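Local coordinates for uncharacterized protein (Bacteroides ovatus, PDB 4IRT), which is of unknown function but, as a putative neuraminidase with a BNR repeat-like, propeller-type domain, may act on sialic acid-containing glycans, at residues Leu28-Asp33 with Thr371-Lys376; Gly84-Ser89 with Gly106-Gly111; Val196-Trp201 with Leu250-Ser255; Asp297-Phe302 with Asp332-Ser337. One frame throughout, in Å; residues are numbered along the deposited sequence.

Contact 1 of 4, residues Leu28-Asp33 with Thr371-Lys376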
loop_
_atom_site.group_PDB
_atom_site.type_symbol
_atom_site.label_atom_id
_atom_site.label_comp_id
_atom_site.label_asym_id
_atom_site.label_seq_id
_atom_site.Cartn_x
_atom_site.Cartn_y
_atom_site.Cartn_z
ATOM N N LEU A 28 -7.773 -3.753 -5.159
ATOM C CA LEU A 28 -8.138 -3.977 -6.568
ATOM C C LEU A 28 -6.984 -4.732 -7.234
ATOM O O LEU A 28 -5.805 -4.376 -7.065
ATOM C CB LEU A 28 -8.321 -2.614 -7.226
ATOM C CG LEU A 28 -8.843 -2.432 -8.648
ATOM C CD1 LEU A 28 -10.292 -2.870 -8.727
ATOM C CD2 LEU A 28 -8.697 -0.962 -9.042
ATOM N N VAL A 29 -7.317 -5.792 -7.966
ATOM C CA VAL A 29 -6.293 -6.636 -8.523
ATOM C C VAL A 29 -6.800 -7.424 -9.704
ATOM O O VAL A 29 -7.872 -8.032 -9.645
ATOM C CB VAL A 29 -5.669 -7.555 -7.460
ATOM C CG1 VAL A 29 -6.694 -8.508 -6.871
ATOM C CG2 VAL A 29 -4.540 -8.361 -8.077
ATOM N N THR A 30 -6.019 -7.387 -10.773
ATOM C CA THR A 30 -6.295 -8.142 -12.006
ATOM C C THR A 30 -5.593 -9.507 -12.017
ATOM O O THR A 30 -4.425 -9.617 -11.688
ATOM C CB THR A 30 -5.857 -7.325 -13.250
ATOM O OG1 THR A 30 -6.771 -6.217 -13.430
ATOM C CG2 THR A 30 -5.856 -8.180 -14.533
ATOM N N HIS A 31 -6.312 -10.532 -12.464
ATOM C CA HIS A 31 -5.704 -11.827 -12.777
ATOM C C HIS A 31 -6.226 -12.180 -14.163
ATOM O O HIS A 31 -7.436 -12.278 -14.370
ATOM C CB HIS A 31 -6.097 -12.856 -11.726
ATOM C CG HIS A 31 -5.445 -14.185 -11.901
ATOM N ND1 HIS A 31 -4.137 -14.431 -11.549
ATOM C CD2 HIS A 31 -5.928 -15.350 -12.403
ATOM C CE1 HIS A 31 -3.833 -15.678 -11.836
ATOM N NE2 HIS A 31 -4.905 -16.259 -12.342
ATOM N N GLY A 32 -5.325 -12.272 -15.126
ATOM C CA GLY A 32 -5.743 -12.530 -16.515
ATOM C C GLY A 32 -6.528 -11.332 -17.048
ATOM O O GLY A 32 -6.054 -10.188 -16.986
ATOM N N ASP A 33 -7.714 -11.580 -17.582
ATOM C CA ASP A 33 -8.567 -10.480 -18.017
ATOM C C ASP A 33 -9.718 -10.164 -17.054
ATOM O O ASP A 33 -10.686 -9.525 -17.448
ATOM C CB ASP A 33 -9.059 -10.698 -19.461
ATOM C CG ASP A 33 -10.155 -11.742 -19.584
ATOM O OD1 ASP A 33 -10.431 -12.511 -18.631
ATOM O OD2 ASP A 33 -10.775 -11.775 -20.673
ATOM N N THR A 371 -2.118 -2.996 -8.864
ATOM C CA THR A 371 -0.684 -3.170 -9.066
ATOM C C THR A 371 -0.386 -4.118 -10.233
ATOM O O THR A 371 0.500 -3.878 -11.037
ATOM C CB THR A 371 0.008 -3.728 -7.814
ATOM O OG1 THR A 371 -0.660 -4.919 -7.385
ATOM C CG2 THR A 371 0.001 -2.716 -6.682
ATOM N N GLU A 372 -1.136 -5.207 -10.314
ATOM C CA GLU A 372 -0.894 -6.230 -11.330
ATOM C C GLU A 372 -1.265 -5.792 -12.752
ATOM O O GLU A 372 -0.573 -6.100 -13.710
ATOM C CB GLU A 372 -1.574 -7.534 -10.903
ATOM C CG GLU A 372 -1.066 -8.016 -9.540
ATOM C CD GLU A 372 0.467 -7.997 -9.416
ATOM O OE1 GLU A 372 1.130 -8.783 -10.115
ATOM O OE2 GLU A 372 1.007 -7.182 -8.640
ATOM N N LEU A 373 -2.331 -5.022 -12.896
ATOM C CA LEU A 373 -2.704 -4.488 -14.187
ATOM C C LEU A 373 -1.659 -3.522 -14.714
ATOM O O LEU A 373 -1.380 -3.514 -15.897
ATOM C CB LEU A 373 -4.046 -3.776 -14.103
ATOM C CG LEU A 373 -4.662 -3.332 -15.416
ATOM C CD1 LEU A 373 -4.965 -4.517 -16.333
ATOM C CD2 LEU A 373 -5.943 -2.601 -15.076
ATOM N N TRP A 374 -1.053 -2.726 -13.846
ATOM C CA TRP A 374 0.027 -1.869 -14.291
ATOM C C TRP A 374 1.217 -2.736 -14.775
ATOM O O TRP A 374 1.767 -2.496 -15.867
ATOM C CB TRP A 374 0.438 -0.868 -13.199
ATOM C CG TRP A 374 1.632 -0.095 -13.650
ATOM C CD1 TRP A 374 2.933 -0.312 -13.292
ATOM C CD2 TRP A 374 1.656 0.922 -14.645
ATOM N NE1 TRP A 374 3.753 0.543 -13.966
ATOM C CE2 TRP A 374 3.000 1.327 -14.796
ATOM C CE3 TRP A 374 0.665 1.584 -15.380
ATOM C CZ2 TRP A 374 3.379 2.335 -15.666
ATOM C CZ3 TRP A 374 1.059 2.580 -16.258
ATOM C CH2 TRP A 374 2.402 2.953 -16.370
ATOM N N LYS A 375 1.598 -3.738 -13.985
ATOM C CA LYS A 375 2.729 -4.570 -14.338
ATOM C C LYS A 375 2.534 -5.334 -15.645
ATOM O O LYS A 375 3.467 -5.456 -16.438
ATOM C CB LYS A 375 3.026 -5.580 -13.235
ATOM C CG LYS A 375 3.517 -4.989 -11.923
ATOM C CD LYS A 375 3.742 -6.150 -10.968
ATOM C CE LYS A 375 3.966 -5.699 -9.557
ATOM N NZ LYS A 375 3.874 -6.921 -8.701
ATOM N N LYS A 376 1.338 -5.871 -15.854
ATOM C CA LYS A 376 1.087 -6.773 -16.988
ATOM C C LYS A 376 0.602 -6.026 -18.207
ATOM O O LYS A 376 0.915 -6.429 -19.324
ATOM C CB LYS A 376 0.054 -7.841 -16.624
ATOM C CG LYS A 376 0.395 -8.695 -15.419
ATOM C CD LYS A 376 1.443 -9.735 -15.725
ATOM C CE LYS A 376 1.711 -10.573 -14.480
ATOM N NZ LYS A 376 2.583 -11.745 -14.763
#

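Contact 2 of 4, residues Gly84-Ser89 with Gly106-Gly111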
loop_
_atom_site.group_PDB
_atom_site.type_symbol
_atom_site.label_atom_id
_atom_site.label_comp_id
_atom_site.label_asym_id
_atom_site.label_seq_id
_atom_site.Cartn_x
_atom_site.Cartn_y
_atom_site.Cartn_z
ATOM N N GLY A 84 -5.540 -18.850 -9.294
ATOM C CA GLY A 84 -6.714 -18.034 -9.436
ATOM C C GLY A 84 -7.574 -17.946 -8.182
ATOM O O GLY A 84 -8.708 -17.491 -8.269
ATOM N N TYR A 85 -7.054 -18.381 -7.038
ATOM C CA TYR A 85 -7.774 -18.295 -5.758
ATOM C C TYR A 85 -7.597 -16.891 -5.183
ATOM O O TYR A 85 -6.506 -16.333 -5.217
ATOM C CB TYR A 85 -7.278 -19.324 -4.727
ATOM C CG TYR A 85 -7.670 -20.727 -5.046
ATOM C CD1 TYR A 85 -6.874 -21.527 -5.847
ATOM C CD2 TYR A 85 -8.836 -21.265 -4.538
ATOM C CE1 TYR A 85 -7.242 -22.827 -6.160
ATOM C CE2 TYR A 85 -9.224 -22.555 -4.843
ATOM C CZ TYR A 85 -8.426 -23.336 -5.655
ATOM O OH TYR A 85 -8.823 -24.626 -5.963
ATOM N N ILE A 86 -8.691 -16.312 -4.705
ATOM C CA ILE A 86 -8.605 -15.082 -3.944
ATOM C C ILE A 86 -8.123 -15.432 -2.529
ATOM O O ILE A 86 -8.653 -16.359 -1.906
ATOM C CB ILE A 86 -9.959 -14.352 -3.801
ATOM C CG1 ILE A 86 -10.568 -14.002 -5.158
ATOM C CG2 ILE A 86 -9.782 -13.096 -2.950
ATOM C CD1 ILE A 86 -12.007 -13.524 -5.093
ATOM N N HIS A 87 -7.096 -14.717 -2.059
ATOM C CA HIS A 87 -6.691 -14.727 -0.671
ATOM C C HIS A 87 -7.059 -13.362 -0.088
ATOM O O HIS A 87 -6.766 -12.343 -0.703
ATOM C CB HIS A 87 -5.186 -14.887 -0.562
ATOM C CG HIS A 87 -4.680 -16.191 -1.074
ATOM N ND1 HIS A 87 -4.099 -17.138 -0.259
ATOM C CD2 HIS A 87 -4.688 -16.720 -2.322
ATOM C CE1 HIS A 87 -3.759 -18.189 -0.986
ATOM N NE2 HIS A 87 -4.080 -17.950 -2.243
ATOM N N VAL A 88 -7.674 -13.344 1.087
ATOM C CA VAL A 88 -8.119 -12.094 1.665
ATOM C C VAL A 88 -7.935 -12.099 3.180
ATOM O O VAL A 88 -8.233 -13.077 3.862
ATOM C CB VAL A 88 -9.581 -11.780 1.269
ATOM C CG1 VAL A 88 -10.537 -12.794 1.871
ATOM C CG2 VAL A 88 -9.958 -10.362 1.660
ATOM N N SER A 89 -7.448 -10.980 3.695
ATOM C CA SER A 89 -7.204 -10.807 5.109
ATOM C C SER A 89 -7.731 -9.425 5.486
ATOM O O SER A 89 -7.550 -8.459 4.746
ATOM C CB SER A 89 -5.700 -10.988 5.418
ATOM O OG SER A 89 -5.441 -10.981 6.819
ATOM N N GLY A 106 -11.257 -18.352 -8.882
ATOM C CA GLY A 106 -12.072 -17.231 -9.342
ATOM C C GLY A 106 -13.383 -16.993 -8.609
ATOM O O GLY A 106 -14.130 -16.054 -8.935
ATOM N N SER A 107 -13.663 -17.800 -7.595
ATOM C CA SER A 107 -14.909 -17.657 -6.859
ATOM C C SER A 107 -14.864 -16.512 -5.833
ATOM O O SER A 107 -13.864 -16.306 -5.124
ATOM C CB SER A 107 -15.262 -18.951 -6.145
ATOM O OG SER A 107 -16.428 -18.785 -5.356
ATOM N N LEU A 108 -15.986 -15.806 -5.734
ATOM C CA LEU A 108 -16.153 -14.734 -4.762
ATOM C C LEU A 108 -16.599 -15.280 -3.415
ATOM O O LEU A 108 -16.590 -14.555 -2.440
ATOM C CB LEU A 108 -17.184 -13.714 -5.262
ATOM C CG LEU A 108 -16.902 -13.009 -6.568
ATOM C CD1 LEU A 108 -18.042 -12.057 -6.871
ATOM C CD2 LEU A 108 -15.575 -12.250 -6.534
ATOM N N GLU A 109 -16.961 -16.560 -3.363
ATOM C CA GLU A 109 -17.345 -17.199 -2.125
ATOM C C GLU A 109 -16.105 -17.667 -1.377
ATOM O O GLU A 109 -15.187 -18.261 -1.958
ATOM C CB GLU A 109 -18.231 -18.408 -2.388
ATOM C CG GLU A 109 -19.525 -18.116 -3.114
ATOM C CD GLU A 109 -20.380 -19.363 -3.139
ATOM O OE1 GLU A 109 -20.769 -19.870 -2.047
ATOM O OE2 GLU A 109 -20.606 -19.872 -4.246
ATOM N N LEU A 110 -16.114 -17.395 -0.075
ATOM C CA LEU A 110 -15.027 -17.677 0.819
ATOM C C LEU A 110 -15.372 -18.837 1.751
ATOM O O LEU A 110 -16.514 -19.026 2.116
ATOM C CB LEU A 110 -14.774 -16.442 1.680
ATOM C CG LEU A 110 -14.357 -15.164 0.948
ATOM C CD1 LEU A 110 -14.257 -13.991 1.915
ATOM C CD2 LEU A 110 -13.020 -15.443 0.275
ATOM N N GLY A 111 -14.376 -19.611 2.130
ATOM C CA GLY A 111 -14.523 -20.576 3.216
ATOM C C GLY A 111 -14.394 -19.934 4.593
ATOM O O GLY A 111 -14.478 -18.710 4.755
#

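Contact 3 of 4, residues Val196-Trp201 with Leu250-Ser255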
loop_
_atom_site.group_PDB
_atom_site.type_symbol
_atom_site.label_atom_id
_atom_site.label_comp_id
_atom_site.label_asym_id
_atom_site.label_seq_id
_atom_site.Cartn_x
_atom_site.Cartn_y
_atom_site.Cartn_z
ATOM N N VAL A 196 10.477 3.834 7.400
ATOM C CA VAL A 196 10.934 4.931 8.251
ATOM C C VAL A 196 10.995 4.379 9.665
ATOM O O VAL A 196 10.286 3.409 10.017
ATOM C CB VAL A 196 9.979 6.159 8.215
ATOM C CG1 VAL A 196 9.735 6.588 6.755
ATOM C CG2 VAL A 196 8.675 5.872 8.943
ATOM N N TRP A 197 11.876 4.956 10.458
ATOM C CA TRP A 197 11.899 4.654 11.849
ATOM C C TRP A 197 10.929 5.548 12.563
ATOM O O TRP A 197 10.706 6.690 12.157
ATOM C CB TRP A 197 13.278 4.904 12.419
ATOM C CG TRP A 197 14.351 4.022 11.852
ATOM C CD1 TRP A 197 15.437 4.427 11.137
ATOM C CD2 TRP A 197 14.483 2.594 12.005
ATOM N NE1 TRP A 197 16.235 3.342 10.826
ATOM C CE2 TRP A 197 15.672 2.211 11.353
ATOM C CE3 TRP A 197 13.723 1.610 12.650
ATOM C CZ2 TRP A 197 16.130 0.866 11.330
ATOM C CZ3 TRP A 197 14.178 0.297 12.625
ATOM C CH2 TRP A 197 15.364 -0.061 11.963
ATOM N N ARG A 198 10.341 5.041 13.642
ATOM C CA ARG A 198 9.678 5.938 14.581
ATOM C C ARG A 198 10.288 5.712 15.947
ATOM O O ARG A 198 10.180 4.627 16.508
ATOM C CB ARG A 198 8.179 5.754 14.686
ATOM C CG ARG A 198 7.617 6.925 15.491
ATOM C CD ARG A 198 6.152 6.870 15.771
ATOM N NE ARG A 198 5.362 7.195 14.596
ATOM C CZ ARG A 198 4.046 7.254 14.615
ATOM N NH1 ARG A 198 3.399 7.083 15.763
ATOM N NH2 ARG A 198 3.367 7.505 13.505
ATOM N N GLU A 199 10.864 6.759 16.497
ATOM C CA GLU A 199 11.694 6.643 17.657
ATOM C C GLU A 199 10.897 6.362 18.942
ATOM O O GLU A 199 11.316 5.529 19.732
ATOM C CB GLU A 199 12.573 7.881 17.774
ATOM C CG GLU A 199 13.881 7.654 18.471
ATOM C CD GLU A 199 14.724 6.495 17.927
ATOM O OE1 GLU A 199 14.692 6.128 16.743
ATOM O OE2 GLU A 199 15.502 5.969 18.713
ATOM N N THR A 200 9.719 6.990 19.104
ATOM C CA THR A 200 8.875 6.747 20.268
ATOM C C THR A 200 7.391 6.905 19.903
ATOM O O THR A 200 7.026 6.828 18.741
ATOM C CB THR A 200 9.346 7.626 21.474
ATOM O OG1 THR A 200 8.657 7.272 22.693
ATOM C CG2 THR A 200 9.156 9.125 21.186
ATOM N N TRP A 201 6.518 7.079 20.891
ATOM C CA TRP A 201 5.060 7.110 20.626
ATOM C C TRP A 201 4.664 8.060 19.510
ATOM O O TRP A 201 3.830 7.726 18.673
ATOM C CB TRP A 201 4.302 7.498 21.903
ATOM C CG TRP A 201 4.428 6.467 23.002
ATOM C CD1 TRP A 201 5.258 6.512 24.088
ATOM C CD2 TRP A 201 3.707 5.235 23.095
ATOM N NE1 TRP A 201 5.094 5.362 24.852
ATOM C CE2 TRP A 201 4.150 4.573 24.262
ATOM C CE3 TRP A 201 2.707 4.632 22.306
ATOM C CZ2 TRP A 201 3.634 3.340 24.662
ATOM C CZ3 TRP A 201 2.188 3.399 22.717
ATOM C CH2 TRP A 201 2.672 2.764 23.864
ATOM N N LEU A 250 7.816 14.148 8.268
ATOM C CA LEU A 250 7.960 12.909 7.541
ATOM C C LEU A 250 6.873 11.937 7.998
ATOM O O LEU A 250 6.715 11.682 9.191
ATOM C CB LEU A 250 9.330 12.300 7.785
ATOM C CG LEU A 250 9.551 10.951 7.109
ATOM C CD1 LEU A 250 9.537 11.067 5.599
ATOM C CD2 LEU A 250 10.829 10.328 7.634
ATOM N N ILE A 251 6.119 11.441 7.035
ATOM C CA ILE A 251 4.959 10.588 7.311
ATOM C C ILE A 251 5.389 9.138 7.253
ATOM O O ILE A 251 6.415 8.793 6.645
ATOM C CB ILE A 251 3.804 10.899 6.323
ATOM C CG1 ILE A 251 2.474 10.199 6.683
ATOM C CG2 ILE A 251 4.214 10.574 4.902
ATOM C CD1 ILE A 251 1.909 10.576 8.033
ATOM N N ASN A 252 4.629 8.296 7.940
ATOM C CA ASN A 252 4.849 6.853 7.930
ATOM C C ASN A 252 3.758 6.103 7.167
ATOM O O ASN A 252 2.626 6.576 7.103
ATOM C CB ASN A 252 4.901 6.297 9.356
ATOM C CG ASN A 252 3.719 6.713 10.192
ATOM O OD1 ASN A 252 3.608 7.856 10.597
ATOM N ND2 ASN A 252 2.813 5.776 10.454
ATOM N N GLN A 253 4.164 4.964 6.599
ATOM C CA GLN A 253 3.324 3.972 5.939
ATOM C C GLN A 253 2.795 4.554 4.628
ATOM O O GLN A 253 1.648 4.986 4.563
ATOM C CB GLN A 253 2.192 3.537 6.870
ATOM C CG GLN A 253 1.383 2.375 6.369
ATOM C CD GLN A 253 0.474 1.831 7.437
ATOM O OE1 GLN A 253 -0.135 2.586 8.182
ATOM N NE2 GLN A 253 0.348 0.524 7.488
ATOM N N THR A 254 3.649 4.601 3.609
ATOM C CA THR A 254 3.259 5.155 2.316
ATOM C C THR A 254 3.270 4.010 1.300
ATOM O O THR A 254 2.578 3.003 1.505
ATOM C CB THR A 254 4.114 6.370 1.896
ATOM O OG1 THR A 254 5.498 5.993 1.808
ATOM C CG2 THR A 254 3.947 7.515 2.908
ATOM N N SER A 255 4.035 4.135 0.219
ATOM C CA SER A 255 4.031 3.124 -0.819
ATOM C C SER A 255 5.305 3.239 -1.631
ATOM O O SER A 255 6.060 4.233 -1.535
ATOM C CB SER A 255 2.787 3.263 -1.729
ATOM O OG SER A 255 2.930 4.384 -2.624
#

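Contact 4 of 4, residues Asp297-Phe302 with Asp332-Ser337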
loop_
_atom_site.group_PDB
_atom_site.type_symbol
_atom_site.label_atom_id
_atom_site.label_comp_id
_atom_site.label_asym_id
_atom_site.label_seq_id
_atom_site.Cartn_x
_atom_site.Cartn_y
_atom_site.Cartn_z
ATOM N N ASP A 297 4.471 22.487 -5.303
ATOM C CA ASP A 297 4.897 23.639 -4.529
ATOM C C ASP A 297 3.705 24.090 -3.701
ATOM O O ASP A 297 3.074 25.108 -3.981
ATOM C CB ASP A 297 5.415 24.779 -5.433
ATOM C CG ASP A 297 5.981 25.960 -4.623
ATOM O OD1 ASP A 297 6.472 25.764 -3.476
ATOM O OD2 ASP A 297 5.940 27.108 -5.129
ATOM N N ARG A 298 3.367 23.286 -2.707
ATOM C CA ARG A 298 2.250 23.591 -1.816
ATOM C C ARG A 298 2.539 24.858 -1.009
ATOM O O ARG A 298 3.673 25.115 -0.654
ATOM C CB ARG A 298 2.015 22.427 -0.844
ATOM C CG ARG A 298 1.802 21.066 -1.474
ATOM C CD ARG A 298 1.463 20.000 -0.441
ATOM N NE ARG A 298 0.113 20.241 0.070
ATOM C CZ ARG A 298 -0.204 20.798 1.242
ATOM N NH1 ARG A 298 0.714 21.110 2.153
ATOM N NH2 ARG A 298 -1.485 21.009 1.525
ATOM N N GLN A 299 1.478 25.592 -0.683
ATOM C CA GLN A 299 1.513 26.838 0.077
ATOM C C GLN A 299 0.949 26.737 1.498
ATOM O O GLN A 299 1.206 27.613 2.327
ATOM C CB GLN A 299 0.620 27.867 -0.649
ATOM C CG GLN A 299 1.078 28.202 -2.054
ATOM C CD GLN A 299 2.510 28.688 -2.028
ATOM O OE1 GLN A 299 2.784 29.768 -1.508
ATOM N NE2 GLN A 299 3.440 27.867 -2.529
ATOM N N THR A 300 0.128 25.729 1.743
ATOM C CA THR A 300 -0.684 25.648 2.950
ATOM C C THR A 300 -0.038 24.709 3.977
ATOM O O THR A 300 0.114 23.516 3.721
ATOM C CB THR A 300 -2.094 25.138 2.616
ATOM O OG1 THR A 300 -2.578 25.881 1.494
ATOM C CG2 THR A 300 -3.057 25.292 3.797
ATOM N N PRO A 301 0.370 25.269 5.123
ATOM C CA PRO A 301 1.032 24.504 6.164
ATOM C C PRO A 301 0.112 23.559 6.890
ATOM O O PRO A 301 -1.098 23.784 6.942
ATOM C CB PRO A 301 1.537 25.567 7.143
ATOM C CG PRO A 301 0.647 26.749 6.926
ATOM C CD PRO A 301 0.326 26.712 5.451
ATOM N N PHE A 302 0.697 22.488 7.423
ATOM C CA PHE A 302 0.052 21.693 8.458
ATOM C C PHE A 302 1.158 20.981 9.207
ATOM O O PHE A 302 2.311 20.990 8.776
ATOM C CB PHE A 302 -0.985 20.689 7.915
ATOM C CG PHE A 302 -0.406 19.529 7.146
ATOM C CD1 PHE A 302 -0.061 18.340 7.784
ATOM C CD2 PHE A 302 -0.257 19.609 5.768
ATOM C CE1 PHE A 302 0.433 17.265 7.052
ATOM C CE2 PHE A 302 0.255 18.545 5.034
ATOM C CZ PHE A 302 0.590 17.369 5.671
ATOM N N ASP A 332 -5.247 16.473 -2.271
ATOM C CA ASP A 332 -4.789 17.659 -1.535
ATOM C C ASP A 332 -5.952 18.621 -1.309
ATOM O O ASP A 332 -6.642 19.002 -2.256
ATOM C CB ASP A 332 -3.654 18.315 -2.344
ATOM C CG ASP A 332 -2.842 19.375 -1.560
ATOM O OD1 ASP A 332 -3.354 20.037 -0.624
ATOM O OD2 ASP A 332 -1.666 19.576 -1.972
ATOM N N GLU A 333 -6.156 19.027 -0.058
ATOM C CA GLU A 333 -7.119 20.101 0.255
ATOM C C GLU A 333 -6.914 21.364 -0.585
ATOM O O GLU A 333 -7.892 22.052 -0.937
ATOM C CB GLU A 333 -7.058 20.504 1.724
ATOM C CG GLU A 333 -7.855 19.588 2.633
ATOM C CD GLU A 333 -8.069 20.165 4.035
ATOM O OE1 GLU A 333 -7.780 21.368 4.266
ATOM O OE2 GLU A 333 -8.517 19.391 4.906
ATOM N N GLU A 334 -5.668 21.661 -0.927
ATOM C CA GLU A 334 -5.372 22.799 -1.813
ATOM C C GLU A 334 -6.008 22.684 -3.183
ATOM O O GLU A 334 -6.123 23.689 -3.876
ATOM C CB GLU A 334 -3.853 22.958 -2.058
ATOM C CG GLU A 334 -3.122 23.608 -0.912
ATOM C CD GLU A 334 -1.733 24.124 -1.286
ATOM O OE1 GLU A 334 -1.260 23.951 -2.425
ATOM O OE2 GLU A 334 -1.111 24.713 -0.415
ATOM N N ARG A 335 -6.289 21.453 -3.623
ATOM C CA ARG A 335 -6.943 21.207 -4.902
ATOM C C ARG A 335 -8.380 20.733 -4.713
ATOM O O ARG A 335 -8.927 20.052 -5.566
ATOM C CB ARG A 335 -6.154 20.172 -5.698
ATOM C CG ARG A 335 -4.711 20.609 -5.969
ATOM C CD ARG A 335 -4.005 19.728 -7.015
ATOM N NE ARG A 335 -4.605 19.860 -8.330
ATOM C CZ ARG A 335 -4.268 20.756 -9.246
ATOM N NH1 ARG A 335 -3.314 21.653 -9.008
ATOM N NH2 ARG A 335 -4.905 20.781 -10.400
ATOM N N GLY A 336 -8.984 21.040 -3.579
ATOM C CA GLY A 336 -10.362 20.614 -3.338
ATOM C C GLY A 336 -10.542 19.141 -3.012
ATOM O O GLY A 336 -11.642 18.612 -3.135
ATOM N N SER A 337 -9.459 18.481 -2.580
ATOM C CA SER A 337 -9.495 17.055 -2.215
ATOM C C SER A 337 -10.008 16.174 -3.345
ATOM O O SER A 337 -10.655 15.142 -3.121
ATOM C CB SER A 337 -10.254 16.842 -0.890
ATOM O OG SER A 337 -9.768 17.751 0.092
#

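Contact 1 of 4, residues Leu28-Asp33 with Thr371-Lys376
Val29 and Thr30 of strand 28-31 pack against Glu372 and Leu373 of helix 371-377 in a buried strand-to-helix contact, joining the first strand of a propeller blade to the chain's only helix. The segment axes approach to 6.4 Å and their directions differ by 44°, yet no hydrogen bond crosses the interface. Val29 and the start of the Glu372 side chain lie side by side, pointing the same way, with Val29 CG2 3.8 Å from Glu372 CG. Thr30 carries the other half: its OG1 sits 3.7 Å from Leu373 CB and 3.8 Å from Leu373 CD1, while its carbonyl O lies 3.6 Å from Glu372 CB. That hydroxyl is not idle, being hydrogen-bonded to Asp370. The Glu372 chain is bent at chi2 (-47°), and its carboxylate runs away from the strand; there OE2 accepts from Lys375 NZ at 2.9 Å through its syn lone pair, a salt bridge one helical turn on. An alanine at Glu372 would probably leave Lys375 without its charged mate and open a gap beside Val29 CG2. Leu28 and Thr30 rest on strand 34-40 and Val29 on strand 76-80, so strand 28-31 lies between its own sheet and the next, while Leu373 sets the helix against the loop residue Leu53 and, on strand 381-385, His381.

Contact 2 of 4, residues Gly84-Ser89 with Gly106-Gly111
In a beta-propeller blade, Ile86 and Val88 of the middle strand, 86-90, pack against the loop 106-111 that follows strand 99-101. The loop also packs on the preceding blade, where Leu108 and Leu110 touch strands 45-52 and 59-63. Ile86 and Val88, two residues apart on the strand, both direct their CB toward the loop, whereas His87 between them directs its own away. Ile86 CD1 comes to 3.3 Å from the carbonyl O of Ser107, a close carbon-to-oxygen approach, and to 4.1 Å from Leu108 CD2. Farther along, Val88 and Leu110 meet at about a right angle. With Val88 CG1 between the backbone N and the carbonyl carbon (chi1 66°), this one methyl serves both branches of Leu110, at 3.9 Å from CD1 and 4.0 Å from CD2. The loop has its own internal brace, an ST turn in which Ser107 OG accepts from Glu109 N at 3.0 Å. At the start of the contact the two segments are tied by backbone alone, at two glycines with positive phi. Gly106 N donates to Gly84 O over 2.8 Å, with an N-H...O angle of 153° and the nitrogen standing above the carbonyl plane, 41° out of it.

Contact 3 of 4, residues Val196-Trp201 with Leu250-Ser255
Arg198 and Asn252 meet through one hydrogen bond, and Val196 supplies the apolar half of the contact. Arg198 starts out straight, with CG anti to the backbone N (chi1 -169°), and then bends at chi3, which turns NE off the line of the chain; the guanidinium beyond it lies beside the connector 250-255. Its NH2 donates to Asn252 OD1 at 2.9 Å, with an N-H...O angle of 144°. The oxygen lies in the guanidinium plane, but seen from Asn252 the nitrogen stands well above the amide plane; the two planes are 86° apart. Asn206 ND2 also donates to this oxygen, and Asn206 OD1 accepts from Arg198 NE, so the three side chains hold one another's orientation. Arg198 NH1 adds a weak bond to Trp201 O at 3.0 Å. An alanine at Asn252 would probably leave Arg198 NH2 and Asn206 ND2 without the acceptor they share. Asn252 CG and Val196 CG2 each sit between their own backbone N and carbonyl carbon, and the two side chains cross at about a right angle, CG2 3.8 Å from Asn252 CB. Val196 CG1 lies 4.0 Å from Leu250 CD2. Residues 250-255 thus form a connector between successive blades of a beta-propeller, packed on strand 191-198 of one while Leu250 and Ile251 touch strand 264-271 of the next.

Contact 4 of 4, residues Asp297-Phe302 with Asp332-Ser337
Glu334 OE2 is gripped by three donors from the loop 297-302, namely Gln299 N, Thr300 N and Thr300 OG1, each at 2.7 Å. They arrive from different directions: Gln299 N uses the syn lone pair, Thr300 N comes nearly in line with the C-O bond, and the hydroxyl lies on the anti side. The Glu334 chain, extended beyond CG, carries the oxygen across to this backbone corner. Beside it, Arg298 and Asp332 meet tip to tip in a side-on, two-nitrogen salt bridge: NE reaches OD2 at 2.8 Å and NH2 reaches OD1 at 3.0 Å, both nearly straight, although the two planes are 29° apart. Arg298 NH1 turns back to its own loop, donating to Thr300 O at 2.9 Å, and also bonds Pro278 O, so all three guanidinium nitrogens are engaged. Glu334 OE2 lies over one face of that guanidinium, offset toward its rim, and would probably add some attraction. Asp332 OD1 accepts Glu334 N too, at 2.8 Å and from the face opposite Arg298 NH2, forming an Asx turn. Thus a loop carrying an Asx turn, between strands 325-330 and 340-344, is clasped to the connector from the preceding sheet, an inter-blade loop contact of a beta-propeller.

Contact 1 spans the others along the chain: contacts 2, 3 and 4 follow in series within the loop it closes. Contacts 1 and 2 are neighbours, their centres about 16 Å apart, and touch where His31 NE2 lies 3.9 Å from Gly84 CA; strand 28-31 and strand 86-90 belong to successive sheets. Contacts 3 and 4 have centres about 21 Å and nearest atoms about 7 Å apart. Contacts 2 and 4 are the most distant, with centres about 39 Å apart on opposite sides of the chain's centre, while contacts 1 and 3 approach to about 8 Å at their nearest atoms. The contacts sample different sheets round the propeller in chain order, passing over that of strands 124-131 to 162-167, and contact 1 brings an early strand to a late helix, consistent with ring closure.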